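TrwC protein (PDB 1OMH) acts as a conjugative relaxase whose N-terminal domain, the part in this structure, binds origin-of-transfer DNA and probably cleaves and rejoins one strand during plasmid transfer. Local coordinates at residues 150-153 and 154-158; 233-236 and 237-240. One frame throughout, in Å; residues are numbered along the deposited sequence.

Contact 1: 150-153 and 154-158; sequences HETS and RERDP. With SO4 (sulfate ion), chain D; SO4 (sulfate ion), chain E; SO4 (sulfate ion), chain C; nucleotides of chain A.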
# COMPACT_ATOMS: atom_id res chain seq x y z
N HIS B 150 -6.73 -0.57 -5.65
CA HIS B 150 -7.91 -1.39 -5.36
C HIS B 150 -8.94 -0.56 -4.62
O HIS B 150 -8.60 0.46 -4.03
CB HIS B 150 -7.49 -2.63 -4.56
CG HIS B 150 -6.75 -3.63 -5.39
ND1 HIS B 150 -7.36 -4.37 -6.38
CD2 HIS B 150 -5.43 -3.92 -5.47
CE1 HIS B 150 -6.45 -5.07 -7.03
NE2 HIS B 150 -5.27 -4.81 -6.50
N GLU B 151 -10.19 -1.00 -4.64
CA GLU B 151 -11.25 -0.21 -4.03
C GLU B 151 -12.12 -0.86 -2.96
O GLU B 151 -12.97 -0.19 -2.38
CB GLU B 151 -12.14 0.34 -5.15
CG GLU B 151 -11.33 0.84 -6.36
CD GLU B 151 -12.19 1.41 -7.48
OE1 GLU B 151 -13.34 0.94 -7.66
OE2 GLU B 151 -11.71 2.32 -8.18
N THR B 152 -11.90 -2.15 -2.67
CA THR B 152 -12.72 -2.80 -1.66
C THR B 152 -11.93 -3.52 -0.58
O THR B 152 -10.81 -3.98 -0.81
CB THR B 152 -13.71 -3.82 -2.29
OG1 THR B 152 -12.99 -4.96 -2.76
CG2 THR B 152 -14.48 -3.18 -3.44
N SER B 153 -12.52 -3.60 0.60
CA SER B 153 -11.89 -4.26 1.73
C SER B 153 -12.29 -5.73 1.67
O SER B 153 -13.12 -6.13 0.83
CB SER B 153 -12.38 -3.65 3.05
OG SER B 153 -13.67 -4.15 3.39
N ARG B 154 -11.71 -6.54 2.55
CA ARG B 154 -12.02 -7.97 2.58
C ARG B 154 -13.48 -8.21 2.97
O ARG B 154 -13.98 -9.32 2.82
CB ARG B 154 -11.10 -8.70 3.56
CG ARG B 154 -9.63 -8.71 3.16
CD ARG B 154 -9.44 -9.29 1.77
NE ARG B 154 -8.03 -9.44 1.41
CZ ARG B 154 -7.26 -10.46 1.80
NH1 ARG B 154 -5.98 -10.50 1.43
NH2 ARG B 154 -7.76 -11.44 2.55
N GLU B 155 -14.14 -7.17 3.48
CA GLU B 155 -15.55 -7.30 3.86
C GLU B 155 -16.42 -6.55 2.86
O GLU B 155 -17.62 -6.34 3.08
CB GLU B 155 -15.77 -6.76 5.28
CG GLU B 155 -15.40 -7.76 6.38
CD GLU B 155 -16.23 -9.04 6.30
OE1 GLU B 155 -17.43 -8.94 5.99
OE2 GLU B 155 -15.68 -10.14 6.54
N ARG B 156 -15.79 -6.17 1.75
CA ARG B 156 -16.44 -5.47 0.65
C ARG B 156 -16.91 -4.04 0.92
O ARG B 156 -17.84 -3.55 0.27
CB ARG B 156 -17.60 -6.31 0.09
CG ARG B 156 -17.15 -7.63 -0.54
CD ARG B 156 -16.01 -7.40 -1.54
NE ARG B 156 -15.57 -8.62 -2.21
CZ ARG B 156 -14.51 -8.70 -3.00
NH1 ARG B 156 -13.76 -7.63 -3.22
NH2 ARG B 156 -14.19 -9.86 -3.58
N ASP B 157 -16.28 -3.38 1.89
CA ASP B 157 -16.60 -1.99 2.18
C ASP B 157 -15.75 -1.14 1.24
O ASP B 157 -14.73 -1.60 0.73
CB ASP B 157 -16.20 -1.61 3.62
CG ASP B 157 -17.22 -2.01 4.65
OD1 ASP B 157 -18.42 -1.73 4.43
OD2 ASP B 157 -16.83 -2.59 5.68
N PRO B 158 -16.17 0.11 0.99
CA PRO B 158 -15.36 0.96 0.11
C PRO B 158 -14.03 1.09 0.84
O PRO B 158 -14.01 1.36 2.05
CB PRO B 158 -16.13 2.29 0.10
CG PRO B 158 -17.55 1.86 0.34
CD PRO B 158 -17.41 0.80 1.41
S SO4 D . -11.00 -4.47 -5.49
O1 SO4 D . -10.06 -5.39 -6.17
O2 SO4 D . -12.37 -5.01 -5.61
O3 SO4 D . -10.95 -3.15 -6.13
O4 SO4 D . -10.62 -4.35 -4.08
S SO4 E . -4.81 -13.84 2.95
O1 SO4 E . -6.27 -14.06 2.88
O2 SO4 E . -4.39 -13.72 4.36
O3 SO4 E . -4.48 -12.59 2.24
O4 SO4 E . -4.12 -14.97 2.31
S SO4 C . -6.53 -6.70 -0.45
O1 SO4 C . -6.74 -6.88 -1.90
O2 SO4 C . -7.81 -6.39 0.22
O3 SO4 C . -5.59 -5.58 -0.24
O4 SO4 C . -5.96 -7.94 0.12
P DT A 25 -7.28 -6.29 6.32
OP1 DT A 25 -8.56 -6.83 5.81
OP2 DT A 25 -6.75 -6.77 7.63
O5' DT A 25 -6.13 -6.57 5.24
C5' DT A 25 -6.19 -5.97 3.94
C4' DT A 25 -4.81 -5.87 3.34
O4' DT A 25 -4.01 -4.93 4.10
C3' DT A 25 -4.03 -7.18 3.42
O3' DT A 25 -4.25 -7.91 2.21
C2' DT A 25 -2.59 -6.74 3.49
C1' DT A 25 -2.65 -5.35 4.11
N1 DT A 25 -2.14 -5.24 5.50
C2 DT A 25 -0.77 -5.14 5.67
O2 DT A 25 0.03 -5.19 4.75
N3 DT A 25 -0.38 -5.00 6.98
C4 DT A 25 -1.19 -4.95 8.10
O4 DT A 25 -0.68 -4.81 9.21
C5 DT A 25 -2.61 -5.07 7.84
C7 DT A 25 -3.56 -5.02 8.99
C6 DT A 25 -3.00 -5.20 6.57
O HOH W 1 -14.06 -3.20 6.03
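S153 and R156 are the ends of a type I turn, and R154, its second residue, carries a guanidinium that gathers anions. A bend at CB-CG (chi2 -55°) directs the group so that two sulfates, probably crystallisation ions, sit at its edge: NE and NH1 both bond O4 of the chain C sulfate, while NH1 also reaches O3 of the chain E sulfate at 2.7 Å, almost straight at 178°, and NH2 bonds O1 of the latter as well as A267 O. The same NH1 lies 3.2 Å from O3' of DT25 in chain A. With a leucine in place of R154 these bonds are gone, and A267 O would probably lose this donor and O3' of DT25 its nearby positive charge. E155 offers its backbone N to S153 OG. R156 closes the turn, its N bonded to S153 O at 2.8 Å; its NH1 also meets T152 OG1 at 2.8 Å, in the guanidinium plane but with a bent bond of 130°. D157 gives its N to S153 OG at 3.1 Å and takes S153 N on its O. One water bridges D157 OD2, which also accepts from K234 N, to S153 OG, a hydroxyl that thus accepts two amides and donates to the water. P158 starts the returning strand opposite T152 as a non-hydrogen-bonded pair. Along the end of strand 145-152, the chain D sulfate is bonded by E151 N at 2.7 Å, T152 N and H150 ND1. H150 binds zinc or copper in other structures of this protein, although no metal is bound here. Two separate anion sites result, one of strand amides and a histidine, the other R154 beside DT25; both may reflect phosphate handling by a relaxase.

Contact 2: 233-236 and 237-240; sequences SKRT and EQIA. With nucleotides of chain A.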
# COMPACT_ATOMS: atom_id res chain seq x y z
N SER B 233 -16.85 0.25 8.19
CA SER B 233 -15.57 -0.31 8.63
C SER B 233 -15.77 -1.65 9.32
O SER B 233 -15.46 -1.82 10.50
CB SER B 233 -14.87 0.66 9.60
OG SER B 233 -14.57 1.89 8.97
N LYS B 234 -16.29 -2.61 8.57
CA LYS B 234 -16.56 -3.95 9.09
C LYS B 234 -15.32 -4.66 9.61
O LYS B 234 -15.38 -5.33 10.63
CB LYS B 234 -17.24 -4.80 8.00
CG LYS B 234 -18.66 -4.34 7.67
CD LYS B 234 -19.25 -5.17 6.52
CE LYS B 234 -20.66 -4.72 6.18
NZ LYS B 234 -21.24 -5.52 5.05
N ARG B 235 -14.20 -4.53 8.90
CA ARG B 235 -12.96 -5.18 9.36
C ARG B 235 -12.53 -4.63 10.72
O ARG B 235 -12.10 -5.38 11.59
CB ARG B 235 -11.85 -5.01 8.32
CG ARG B 235 -12.07 -5.86 7.06
CD ARG B 235 -11.86 -7.35 7.36
NE ARG B 235 -10.47 -7.61 7.73
CZ ARG B 235 -10.09 -8.23 8.84
NH1 ARG B 235 -11.00 -8.68 9.70
NH2 ARG B 235 -8.80 -8.40 9.10
N THR B 236 -12.67 -3.32 10.92
CA THR B 236 -12.31 -2.72 12.19
C THR B 236 -13.18 -3.30 13.29
O THR B 236 -12.71 -3.56 14.40
CB THR B 236 -12.51 -1.19 12.18
OG1 THR B 236 -11.63 -0.60 11.21
CG2 THR B 236 -12.21 -0.60 13.56
N GLU B 237 -14.46 -3.51 12.98
CA GLU B 237 -15.41 -4.07 13.93
C GLU B 237 -15.02 -5.50 14.31
O GLU B 237 -15.11 -5.88 15.47
CB GLU B 237 -16.83 -4.05 13.34
CG GLU B 237 -17.93 -4.27 14.37
CD GLU B 237 -19.30 -4.44 13.72
OE1 GLU B 237 -19.57 -3.76 12.70
OE2 GLU B 237 -20.12 -5.23 14.23
N GLN B 238 -14.60 -6.28 13.32
CA GLN B 238 -14.20 -7.66 13.56
C GLN B 238 -12.95 -7.70 14.44
O GLN B 238 -12.82 -8.54 15.33
CB GLN B 238 -13.96 -8.38 12.23
CG GLN B 238 -15.26 -8.65 11.45
CD GLN B 238 -15.03 -9.20 10.05
OE1 GLN B 238 -15.91 -9.85 9.47
NE2 GLN B 238 -13.86 -8.92 9.48
N ILE B 239 -12.02 -6.79 14.17
CA ILE B 239 -10.79 -6.72 14.96
C ILE B 239 -11.15 -6.37 16.42
O ILE B 239 -10.67 -7.01 17.35
CB ILE B 239 -9.81 -5.67 14.38
CG1 ILE B 239 -9.04 -6.25 13.19
CG2 ILE B 239 -8.78 -5.27 15.42
CD1 ILE B 239 -9.87 -6.97 12.16
N ALA B 240 -12.02 -5.38 16.61
CA ALA B 240 -12.43 -4.99 17.96
C ALA B 240 -13.11 -6.14 18.71
O ALA B 240 -12.88 -6.34 19.91
CB ALA B 240 -13.37 -3.78 17.91
P DC A 24 -11.74 -1.10 7.49
OP1 DC A 24 -12.39 -1.36 6.18
OP2 DC A 24 -12.45 -1.44 8.75
O5' DC A 24 -10.30 -1.78 7.52
C5' DC A 24 -9.50 -1.97 6.34
C4' DC A 24 -8.15 -2.52 6.75
O4' DC A 24 -7.67 -1.71 7.84
C3' DC A 24 -8.19 -3.97 7.26
O3' DC A 24 -7.41 -4.68 6.28
C2' DC A 24 -7.17 -3.97 8.40
C1' DC A 24 -6.97 -2.52 8.77
N1 DC A 24 -7.27 -2.06 10.14
C2 DC A 24 -6.34 -2.36 11.14
O2 DC A 24 -5.38 -3.09 10.86
N3 DC A 24 -6.51 -1.86 12.38
C4 DC A 24 -7.57 -1.08 12.64
N4 DC A 24 -7.68 -0.57 13.87
C5 DC A 24 -8.55 -0.79 11.65
C6 DC A 24 -8.37 -1.30 10.42
P DT A 25 -7.28 -6.29 6.32
OP1 DT A 25 -8.56 -6.83 5.81
OP2 DT A 25 -6.75 -6.77 7.63
O5' DT A 25 -6.13 -6.57 5.24
C5' DT A 25 -6.19 -5.97 3.94
C4' DT A 25 -4.81 -5.87 3.34
O4' DT A 25 -4.01 -4.93 4.10
C3' DT A 25 -4.03 -7.18 3.42
O3' DT A 25 -4.25 -7.91 2.21
C2' DT A 25 -2.59 -6.74 3.49
C1' DT A 25 -2.65 -5.35 4.11
N1 DT A 25 -2.14 -5.24 5.50
C2 DT A 25 -0.77 -5.14 5.67
O2 DT A 25 0.03 -5.19 4.75
N3 DT A 25 -0.38 -5.00 6.98
C4 DT A 25 -1.19 -4.95 8.10
O4 DT A 25 -0.68 -4.81 9.21
C5 DT A 25 -2.61 -5.07 7.84
C7 DT A 25 -3.56 -5.02 8.99
C6 DT A 25 -3.00 -5.20 6.57
P DT A 23 -9.98 4.44 11.70
OP1 DT A 23 -10.60 5.66 11.13
OP2 DT A 23 -10.38 3.98 13.05
O5' DT A 23 -10.13 3.24 10.65
C5' DT A 23 -11.42 2.83 10.11
C4' DT A 23 -11.28 2.48 8.65
O4' DT A 23 -10.56 3.54 8.02
C3' DT A 23 -10.55 1.17 8.27
O3' DT A 23 -11.52 0.49 7.44
C2' DT A 23 -9.73 1.54 7.05
C1' DT A 23 -9.69 3.06 7.03
N1 DT A 23 -8.42 3.80 7.13
C2 DT A 23 -7.39 3.51 6.27
O2 DT A 23 -7.41 2.55 5.52
N3 DT A 23 -6.34 4.39 6.31
C4 DT A 23 -6.21 5.49 7.13
O4 DT A 23 -5.22 6.22 7.03
C5 DT A 23 -7.30 5.70 8.07
C7 DT A 23 -7.25 6.85 9.02
C6 DT A 23 -8.32 4.85 8.03
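E237 N bonds S233 O at 3.2 Å, the first of the i to i+4 links that join 233-236 to 237-240 in one helical run. Q238 N follows on K234 O at 3.0 Å and A240 N on T236 O, so these carbonyls are answered from the next turn. The opposite accounting applies to amides at the start of the helix, whose partners must come from elsewhere. K234 N is taken by D157 OD2, and S233, at the N-cap position, makes no capping bond with its side chain: its OG is bonded to I229 O instead. T236 N finds a phosphate oxygen, OP2 of DC24 in chain A, at 2.9 Å. T236 OG1 donates to that same oxygen at 2.7 Å, because its first torsion (-63°) sets the hydroxyl beside the backbone N, and the two donors grip OP2 together. R235 serves the next phosphate: its chain, bent at chi2 and chi3, brings NE to OP1 of DT25 at 2.8 Å with a nearly straight 172° bond and NH2 to OP2 at 3.0 Å, with the DT25 phosphorus in the guanidinium plane. NH2 also bonds K262 O and NH1 bonds S265 OG, which should limit the rotation of the group. The positive end of the helix dipole may add to the pull on the DC24 phosphate. Two consecutive DNA phosphates held by a helix N terminus, one by a main-chain amide and a hydroxyl and the other by a two-pronged arginine, are a recognised way of binding a nucleic acid backbone.

In the fold
Following the chain from the N terminus, contact 1 comes first: it closes the short hairpin turn between strands 145-152 and 158-167, neighbours in the central antiparallel sheet. Contact 2 opens only much later, within the first turns of helix 234-246, so the two lie in series, neither nested nor crossing. Their centres are about 13 Å apart, yet they meet directly where the hairpin turn reaches the helix start, E155 packing its CB and CG against K234 and R235. The hairpin end of the sheet is thereby joined to the start of the helix, and both border the DT25 nucleotide of the bound strand.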